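Local atomic coordinates of KLLA0E08119p (Kluyveromyces lactis, PDB entry 3VA7), a protein that probably carboxylates urea to urea-1-carboxylate (allophanate) using ATP, bicarbonate and biotin, through the biotin carboxylase, carboxyltransferase and biotin carrier domains of this chain. Residues K29-L35 with M53-V58; R519-N524 with P640-P646; K526-L530 with R593-D597. One frame throughout, in Å; residues are numbered along the deposited sequence.

Interaction 1: K29-L35 with M53-V58; sequences KPFETVL and MGIKSV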
loop_
_atom_site.group_PDB
_atom_site.type_symbol
_atom_site.label_atom_id
_atom_site.label_comp_id
_atom_site.label_asym_id
_atom_site.label_seq_id
_atom_site.Cartn_x
_atom_site.Cartn_y
_atom_site.Cartn_z
ATOM N N LYS A 29 24.203 -25.163 -32.352
ATOM C CA LYS A 29 23.242 -25.085 -31.256
ATOM C C LYS A 29 23.350 -26.351 -30.375
ATOM O O LYS A 29 22.932 -27.449 -30.794
ATOM C CB LYS A 29 21.830 -24.891 -31.778
ATOM C CG LYS A 29 20.828 -24.442 -30.713
ATOM C CD LYS A 29 19.653 -23.736 -31.331
ATOM C CE LYS A 29 20.145 -22.643 -32.254
ATOM N NZ LYS A 29 19.061 -22.199 -33.151
ATOM N N PRO A 30 23.939 -26.213 -29.162
ATOM C CA PRO A 30 24.196 -27.371 -28.294
ATOM C C PRO A 30 22.980 -28.235 -28.000
ATOM O O PRO A 30 23.094 -29.454 -27.955
ATOM C CB PRO A 30 24.723 -26.729 -26.994
ATOM C CG PRO A 30 24.497 -25.276 -27.148
ATOM C CD PRO A 30 24.533 -24.991 -28.596
ATOM N N PHE A 31 21.841 -27.588 -27.775
ATOM C CA PHE A 31 20.599 -28.215 -27.336
ATOM C C PHE A 31 19.434 -27.368 -27.862
ATOM O O PHE A 31 19.584 -26.175 -28.104
ATOM C CB PHE A 31 20.485 -28.266 -25.811
ATOM C CG PHE A 31 21.575 -29.026 -25.113
ATOM C CD1 PHE A 31 21.565 -30.424 -25.077
ATOM C CD2 PHE A 31 22.580 -28.343 -24.423
ATOM C CE1 PHE A 31 22.560 -31.119 -24.407
ATOM C CE2 PHE A 31 23.563 -29.036 -23.743
ATOM C CZ PHE A 31 23.550 -30.441 -23.738
ATOM N N GLU A 32 18.281 -28.005 -28.018
ATOM C CA GLU A 32 17.152 -27.407 -28.671
ATOM C C GLU A 32 16.250 -26.809 -27.583
ATOM O O GLU A 32 15.889 -25.637 -27.627
ATOM C CB GLU A 32 16.443 -28.489 -29.503
ATOM C CG GLU A 32 15.989 -28.084 -30.914
ATOM C CD GLU A 32 17.081 -27.363 -31.723
ATOM O OE1 GLU A 32 18.197 -27.934 -31.828
ATOM O OE2 GLU A 32 16.817 -26.234 -32.258
ATOM N N THR A 33 15.915 -27.620 -26.585
ATOM C CA THR A 33 15.198 -27.132 -25.434
ATOM C C THR A 33 16.001 -27.562 -24.181
ATOM O O THR A 33 16.557 -28.660 -24.163
ATOM C CB THR A 33 13.687 -27.603 -25.437
ATOM O OG1 THR A 33 13.615 -29.001 -25.247
ATOM C CG2 THR A 33 13.030 -27.378 -26.763
ATOM N N VAL A 34 16.094 -26.688 -23.173
ATOM C CA VAL A 34 16.874 -26.911 -21.946
ATOM C C VAL A 34 15.996 -26.570 -20.726
ATOM O O VAL A 34 15.398 -25.527 -20.701
ATOM C CB VAL A 34 18.174 -25.999 -21.903
ATOM C CG1 VAL A 34 18.771 -25.959 -20.512
ATOM C CG2 VAL A 34 19.240 -26.439 -22.869
ATOM N N LEU A 35 15.915 -27.433 -19.714
ATOM C CA LEU A 35 15.147 -27.110 -18.483
ATOM C C LEU A 35 16.045 -26.549 -17.371
ATOM O O LEU A 35 17.185 -27.011 -17.232
ATOM C CB LEU A 35 14.458 -28.353 -17.963
ATOM C CG LEU A 35 13.646 -28.284 -16.662
ATOM C CD1 LEU A 35 12.414 -29.164 -16.897
ATOM C CD2 LEU A 35 14.455 -28.677 -15.344
ATOM N N MET A 53 20.822 -17.516 -27.343
ATOM C CA MET A 53 21.313 -18.626 -28.131
ATOM C C MET A 53 20.220 -19.301 -28.975
ATOM O O MET A 53 20.526 -20.210 -29.764
ATOM C CB MET A 53 21.980 -19.643 -27.214
ATOM C CG MET A 53 23.290 -19.150 -26.548
ATOM S SD MET A 53 24.003 -20.396 -25.426
ATOM C CE MET A 53 24.835 -21.468 -26.587
ATOM N N GLY A 54 18.961 -18.884 -28.840
ATOM C CA GLY A 54 17.903 -19.428 -29.678
ATOM C C GLY A 54 17.500 -20.818 -29.222
ATOM O O GLY A 54 16.937 -21.602 -30.016
ATOM N N ILE A 55 17.797 -21.113 -27.945
ATOM C CA ILE A 55 17.473 -22.350 -27.267
ATOM C C ILE A 55 16.205 -22.211 -26.415
ATOM O O ILE A 55 16.094 -21.296 -25.594
ATOM C CB ILE A 55 18.595 -22.747 -26.317
ATOM C CG1 ILE A 55 19.931 -22.878 -27.070
ATOM C CG2 ILE A 55 18.235 -24.028 -25.558
ATOM C CD1 ILE A 55 21.102 -23.248 -26.151
ATOM N N LYS A 56 15.262 -23.129 -26.586
ATOM C CA LYS A 56 14.004 -23.004 -25.912
ATOM C C LYS A 56 14.258 -23.347 -24.472
ATOM O O LYS A 56 15.030 -24.236 -24.210
ATOM C CB LYS A 56 12.910 -23.868 -26.584
ATOM C CG LYS A 56 12.178 -23.079 -27.726
ATOM C CD LYS A 56 11.894 -23.943 -28.962
ATOM C CE LYS A 56 10.849 -25.125 -28.696
ATOM N NZ LYS A 56 10.723 -26.261 -29.743
ATOM N N SER A 57 13.647 -22.605 -23.548
ATOM C CA SER A 57 13.838 -22.803 -22.145
ATOM C C SER A 57 12.580 -23.267 -21.439
ATOM O O SER A 57 11.430 -22.948 -21.817
ATOM C CB SER A 57 14.328 -21.520 -21.487
ATOM O OG SER A 57 13.339 -20.516 -21.510
ATOM N N VAL A 58 12.818 -24.014 -20.371
ATOM C CA VAL A 58 11.761 -24.526 -19.548
ATOM C C VAL A 58 11.962 -24.153 -18.078
ATOM O O VAL A 58 12.991 -24.496 -17.471
ATOM C CB VAL A 58 11.715 -26.035 -19.677
ATOM C CG1 VAL A 58 10.541 -26.549 -18.891
ATOM C CG2 VAL A 58 11.587 -26.426 -21.157
#
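With CG1 of Ile55 anti to its carbonyl carbon (chi1 -57°) and CG2 anti to its backbone N, the two branches spread against residues 30-34. CG1 lies 3.5 Å from Phe31 O, while CG2 reaches the CG2 methyl of Val34 at 3.7 Å. Val34 turns that methyl back beside its own backbone N (chi1 165°), which brings the methyls of the two beta-branched residues into contact. Farther out, the CD1 tip of Ile55 meets the Pro30 ring, whose CG also lies 3.9 Å from Met53 CE, the methyl of a chain bent at its last torsion and crossing the ring at about a right angle. The aliphatic part of Lys29 passes Ile55 and runs beside the carbonyls of Met53 and Gly54, a place where a long, flexible chain can lie at the surface.

The backbones pair as parallel strands. Lys56 N gives a hydrogen bond to Glu32 O (2.8 Å). Lys56 O takes one from Val34 N (2.9 Å), and Val34 O then accepts from Val58 N (3.0 Å). Thr33 CG2 lies alongside Lys56 CB at 3.5 Å, and Leu35 CD1 meets Val58 CG1 at 3.8 Å. Gly54, with the positive phi of a Schellman motif, ends the preceding helix and lets the chain turn into the strand.

This is the first beta-alpha-beta unit of the biotin carboxylase N-terminal domain. Strand 33-36 lies between 56-61 and 106-108 in a five-stranded parallel sheet; Leu50 of helix 40-53 covers Val34, Ile55 and Ser57, whereas helix 92-101 packs on Leu35.

Interaction 2: R519-N524 with P640-P646; sequences RVVGNN and PAPDFEP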
loop_
_atom_site.group_PDB
_atom_site.type_symbol
_atom_site.label_atom_id
_atom_site.label_comp_id
_atom_site.label_asym_id
_atom_site.label_seq_id
_atom_site.Cartn_x
_atom_site.Cartn_y
_atom_site.Cartn_z
ATOM N N ARG A 519 7.871 22.967 12.689
ATOM C CA ARG A 519 8.539 24.247 12.813
ATOM C C ARG A 519 9.471 24.294 14.040
ATOM O O ARG A 519 10.561 24.851 13.969
ATOM C CB ARG A 519 7.500 25.387 12.876
ATOM C CG ARG A 519 8.106 26.788 12.957
ATOM C CD ARG A 519 9.072 27.043 11.846
ATOM N NE ARG A 519 9.252 28.477 11.632
ATOM C CZ ARG A 519 10.311 29.180 12.058
ATOM N NH1 ARG A 519 10.395 30.481 11.782
ATOM N NH2 ARG A 519 11.293 28.585 12.740
ATOM N N VAL A 520 9.062 23.677 15.137
ATOM C CA VAL A 520 9.815 23.809 16.358
ATOM C C VAL A 520 11.231 23.291 16.140
ATOM O O VAL A 520 12.177 23.731 16.812
ATOM C CB VAL A 520 9.133 23.110 17.525
ATOM C CG1 VAL A 520 10.116 22.850 18.640
ATOM C CG2 VAL A 520 7.863 23.895 17.989
ATOM N N VAL A 521 11.382 22.389 15.178
ATOM C CA VAL A 521 12.648 21.759 14.921
ATOM C C VAL A 521 13.291 22.381 13.679
ATOM O O VAL A 521 14.408 21.998 13.281
ATOM C CB VAL A 521 12.424 20.273 14.682
ATOM C CG1 VAL A 521 13.639 19.678 14.311
ATOM C CG2 VAL A 521 11.914 19.535 15.949
ATOM N N GLY A 522 12.618 23.342 13.048
ATOM C CA GLY A 522 13.217 24.021 11.902
ATOM C C GLY A 522 13.128 23.250 10.584
ATOM O O GLY A 522 13.854 23.543 9.631
ATOM N N ASN A 523 12.225 22.264 10.514
ATOM C CA ASN A 523 11.970 21.543 9.272
ATOM C C ASN A 523 11.317 22.462 8.221
ATOM O O ASN A 523 10.445 23.275 8.555
ATOM C CB ASN A 523 11.074 20.314 9.541
ATOM C CG ASN A 523 11.856 19.070 10.014
ATOM O OD1 ASN A 523 13.074 18.986 9.884
ATOM N ND2 ASN A 523 11.130 18.078 10.537
ATOM N N ASN A 524 11.730 22.326 6.950
ATOM C CA ASN A 524 10.852 22.676 5.805
ATOM C C ASN A 524 9.428 22.098 6.022
ATOM O O ASN A 524 9.286 21.009 6.582
ATOM C CB ASN A 524 11.431 22.124 4.509
ATOM C CG ASN A 524 10.570 22.476 3.290
ATOM O OD1 ASN A 524 9.627 21.739 2.963
ATOM N ND2 ASN A 524 10.910 23.597 2.597
ATOM N N PRO A 640 13.533 17.355 1.819
ATOM C CA PRO A 640 13.932 18.759 1.887
ATOM C C PRO A 640 14.640 19.088 3.222
ATOM O O PRO A 640 14.088 18.882 4.297
ATOM C CB PRO A 640 12.616 19.492 1.737
ATOM C CG PRO A 640 11.644 18.594 2.318
ATOM C CD PRO A 640 12.099 17.198 2.071
ATOM N N ALA A 641 15.895 19.520 3.103
ATOM C CA ALA A 641 16.724 20.055 4.185
ATOM C C ALA A 641 15.998 21.120 5.022
ATOM O O ALA A 641 15.206 21.911 4.456
ATOM C CB ALA A 641 17.984 20.664 3.569
ATOM N N PRO A 642 16.297 21.190 6.343
ATOM C CA PRO A 642 15.601 22.150 7.194
ATOM C C PRO A 642 15.867 23.621 6.810
ATOM O O PRO A 642 16.883 23.972 6.202
ATOM C CB PRO A 642 16.132 21.830 8.607
ATOM C CG PRO A 642 16.846 20.505 8.499
ATOM C CD PRO A 642 17.378 20.517 7.099
ATOM N N ASP A 643 14.921 24.468 7.144
ATOM C CA ASP A 643 14.959 25.837 6.710
ATOM C C ASP A 643 15.406 26.769 7.833
ATOM O O ASP A 643 15.856 27.876 7.567
ATOM C CB ASP A 643 13.547 26.236 6.241
ATOM C CG ASP A 643 13.246 25.748 4.810
ATOM O OD1 ASP A 643 14.220 25.327 4.147
ATOM O OD2 ASP A 643 12.078 25.818 4.351
ATOM N N PHE A 644 15.282 26.320 9.085
ATOM C CA PHE A 644 15.231 27.236 10.220
ATOM C C PHE A 644 16.059 26.651 11.315
ATOM O O PHE A 644 16.238 25.444 11.360
ATOM C CB PHE A 644 13.795 27.391 10.741
ATOM C CG PHE A 644 12.819 27.841 9.712
ATOM C CD1 PHE A 644 11.718 27.037 9.386
ATOM C CD2 PHE A 644 12.989 29.062 9.046
ATOM C CE1 PHE A 644 10.775 27.443 8.395
ATOM C CE2 PHE A 644 12.049 29.507 8.049
ATOM C CZ PHE A 644 10.935 28.683 7.726
ATOM N N GLU A 645 16.554 27.478 12.223
ATOM C CA GLU A 645 17.243 26.920 13.389
ATOM C C GLU A 645 16.133 26.442 14.302
ATOM O O GLU A 645 15.058 27.063 14.334
ATOM C CB GLU A 645 18.116 28.004 14.057
ATOM C CG GLU A 645 19.441 27.512 14.642
ATOM C CD GLU A 645 20.342 26.858 13.587
ATOM O OE1 GLU A 645 20.434 27.417 12.461
ATOM O OE2 GLU A 645 20.937 25.773 13.883
ATOM N N PRO A 646 16.342 25.344 15.043
ATOM C CA PRO A 646 15.189 25.010 15.910
ATOM C C PRO A 646 14.863 26.130 16.951
ATOM O O PRO A 646 15.684 27.009 17.194
ATOM C CB PRO A 646 15.595 23.677 16.573
ATOM C CG PRO A 646 16.829 23.224 15.861
ATOM C CD PRO A 646 17.480 24.443 15.271
#
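Gly522 O receives two backbone donors, Asp643 N at 2.9 Å and Phe644 N at 3.2 Å. The first comes nearly in line with the carbonyl bond and the second at a sharper angle, so one acceptor grips a bend of the 640-646 loop. Gly522 itself ends helix 511-520 in a Schellman motif, its N bonded back to Arg519 O (2.7 Å). Its backbone angles would jam a CB against the carbonyl O of Val521, and that CB would also clash with Phe644 O; both call for glycine.

Asn524 ND2 donates to Asp643 OD2 at 3.1 Å, on the syn side but 34° out of the carboxylate plane; Asn524 OD1 accepts a hydrogen bond from Lys526 N. Asn523 turns instead to the neighbouring strand end, with OD1 accepting from Gly594 N and ND2 serving Asn518 OD1 and Ile592 O. Phe644 O takes a bond from Arg593 NH1.

The guanidinium of Arg519 lies flat over one face of the Phe644 ring, planes 17° apart and CZ 3.8 Å from the ring centroid, in a cation-pi stack. CG stands opposite the backbone N (chi1 -178°), and the bend at chi2 lays the guanidinium over the ring, while NE has a weak bond to Ile800 O. Asp643 CB covers the opposite ring face.

Arginine therefore suits this place as both a flat group and a cation. The helix end is tied to a loop over a hundred residues later by two backbone hydrogen bonds and one amide-carboxylate bond, the stack probably adding electrostatic attraction.

Interaction 3: K526-L530 with R593-D597; sequences KSPAL and RGGID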
loop_
_atom_site.group_PDB
_atom_site.type_symbol
_atom_site.label_atom_id
_atom_site.label_comp_id
_atom_site.label_asym_id
_atom_site.label_seq_id
_atom_site.Cartn_x
_atom_site.Cartn_y
_atom_site.Cartn_z
ATOM N N LYS A 526 7.336 20.583 4.317
ATOM C CA LYS A 526 7.079 19.329 3.629
ATOM C C LYS A 526 7.690 18.077 4.313
ATOM O O LYS A 526 7.596 16.963 3.786
ATOM C CB LYS A 526 7.580 19.420 2.184
ATOM C CG LYS A 526 6.562 19.986 1.193
ATOM C CD LYS A 526 7.170 20.623 -0.089
ATOM C CE LYS A 526 6.079 21.463 -0.849
ATOM N NZ LYS A 526 6.584 22.382 -1.970
ATOM N N SER A 527 8.331 18.264 5.464
ATOM C CA SER A 527 9.010 17.162 6.122
ATOM C C SER A 527 7.987 16.214 6.713
ATOM O O SER A 527 6.943 16.652 7.209
ATOM C CB SER A 527 9.907 17.685 7.226
ATOM O OG SER A 527 11.190 17.941 6.727
ATOM N N PRO A 528 8.262 14.914 6.651
ATOM C CA PRO A 528 7.307 14.041 7.297
ATOM C C PRO A 528 7.648 13.833 8.770
ATOM O O PRO A 528 8.826 13.899 9.152
ATOM C CB PRO A 528 7.463 12.741 6.523
ATOM C CG PRO A 528 8.858 12.760 6.142
ATOM C CD PRO A 528 9.210 14.170 5.821
ATOM N N ALA A 529 6.615 13.509 9.545
ATOM C CA ALA A 529 6.632 13.473 10.992
ATOM C C ALA A 529 5.738 12.318 11.421
ATOM O O ALA A 529 5.075 11.743 10.570
ATOM C CB ALA A 529 6.075 14.806 11.523
ATOM N N LEU A 530 5.690 11.978 12.711
ATOM C CA LEU A 530 4.750 10.927 13.141
ATOM C C LEU A 530 3.502 11.483 13.801
ATOM O O LEU A 530 3.565 12.355 14.662
ATOM C CB LEU A 530 5.400 9.911 14.087
ATOM C CG LEU A 530 6.680 9.169 13.624
ATOM C CD1 LEU A 530 7.279 8.357 14.775
ATOM C CD2 LEU A 530 6.421 8.307 12.356
ATOM N N ARG A 593 14.273 16.564 13.206
ATOM C CA ARG A 593 14.941 17.488 12.293
ATOM C C ARG A 593 15.359 16.733 11.013
ATOM O O ARG A 593 15.943 15.659 11.095
ATOM C CB ARG A 593 16.150 18.176 12.977
ATOM C CG ARG A 593 16.665 19.400 12.196
ATOM C CD ARG A 593 18.001 19.927 12.759
ATOM N NE ARG A 593 18.609 20.998 11.972
ATOM C CZ ARG A 593 18.059 22.202 11.757
ATOM N NH1 ARG A 593 16.853 22.490 12.257
ATOM N NH2 ARG A 593 18.705 23.122 11.014
ATOM N N GLY A 594 15.008 17.277 9.850
ATOM C CA GLY A 594 15.329 16.665 8.571
ATOM C C GLY A 594 14.250 15.724 8.033
ATOM O O GLY A 594 14.288 15.339 6.865
ATOM N N GLY A 595 13.304 15.329 8.878
ATOM C CA GLY A 595 12.154 14.562 8.442
ATOM C C GLY A 595 12.455 13.086 8.385
ATOM O O GLY A 595 13.597 12.701 8.577
ATOM N N ILE A 596 11.439 12.255 8.133
ATOM C CA ILE A 596 11.629 10.797 8.073
ATOM C C ILE A 596 11.709 10.326 6.614
ATOM O O ILE A 596 10.991 10.852 5.761
ATOM C CB ILE A 596 10.476 10.056 8.769
ATOM C CG1 ILE A 596 10.381 10.438 10.238
ATOM C CG2 ILE A 596 10.615 8.561 8.602
ATOM C CD1 ILE A 596 8.946 10.558 10.698
ATOM N N ASP A 597 12.567 9.331 6.338
ATOM C CA ASP A 597 12.898 8.953 4.946
ATOM C C ASP A 597 12.153 7.758 4.419
ATOM O O ASP A 597 12.519 6.585 4.641
ATOM C CB ASP A 597 14.407 8.756 4.712
ATOM C CG ASP A 597 14.788 8.873 3.216
ATOM O OD1 ASP A 597 14.648 9.983 2.608
ATOM O OD2 ASP A 597 15.225 7.840 2.655
#
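Ile596 packs on Pro528 just past the paired ends of two adjacent strands, 529-533 and 587-592, in a five-stranded antiparallel sheet of the carboxyltransferase domain. The loop leaving strand 587-592 folds back over the residues that lead into 529-533, so the contact carries the association of the two strands beyond their sheet pairing.

The side chain of Ile596 can be followed outward. CB sits 4.1 Å from Pro528 CG, against the ring. CG1, set anti to the carbonyl carbon (chi1 -60°), then passes over Pro528 O at 3.9 Å. The tip, CD1, continues past that oxygen to Ala529 C at 3.7 Å and ends on the CD2 methyl of Leu530 at 3.8 Å, the two chains crossing at about a right angle. A branched aliphatic residue suits this buried path, since it can touch a ring, a backbone and a leucine in turn.

Ile596 N gives a hydrogen bond to Pro528 O (3.3 Å), with the donor standing 39° out of the carbonyl plane and thus away from the lone-pair directions. Pro528 also meets Val489 and Leu639 with its ring. Replacing it with an alanine would probably open a gap beside Ile596 CB and leave the approach to the strand freer to bend, as the ring that fixes phi would be lost.

At Gly594 the backbone angles would press a CB against the carbonyl O of Arg593, while at Gly595, also of positive phi, Pro528 CD and Ser527 OG block one. Glycine leaves room for the serine, whose OG packs 3.9 Å from Gly595 CA.

How the interactions relate
Interaction 1 comes first along the chain and lies in the biotin carboxylase part, its centre about 60 Å from that of interaction 2 and 52 Å from that of interaction 3, without any touch. The other two share the carboxyltransferase domain, with centres about 10 Å apart, and interaction 3 is nested in the chain loop that interaction 2 closes. Helix 511-520 leads directly toward strand 529-533, and Arg593 and Gly594, just past the end of strand 587-592, bond to residues of interaction 2. The pair therefore forms one continuous patch joining a helix end, the ends of two inner, neighbouring strands of the sheet and a long loop, whereas interaction 1 belongs to a separate catalytic module.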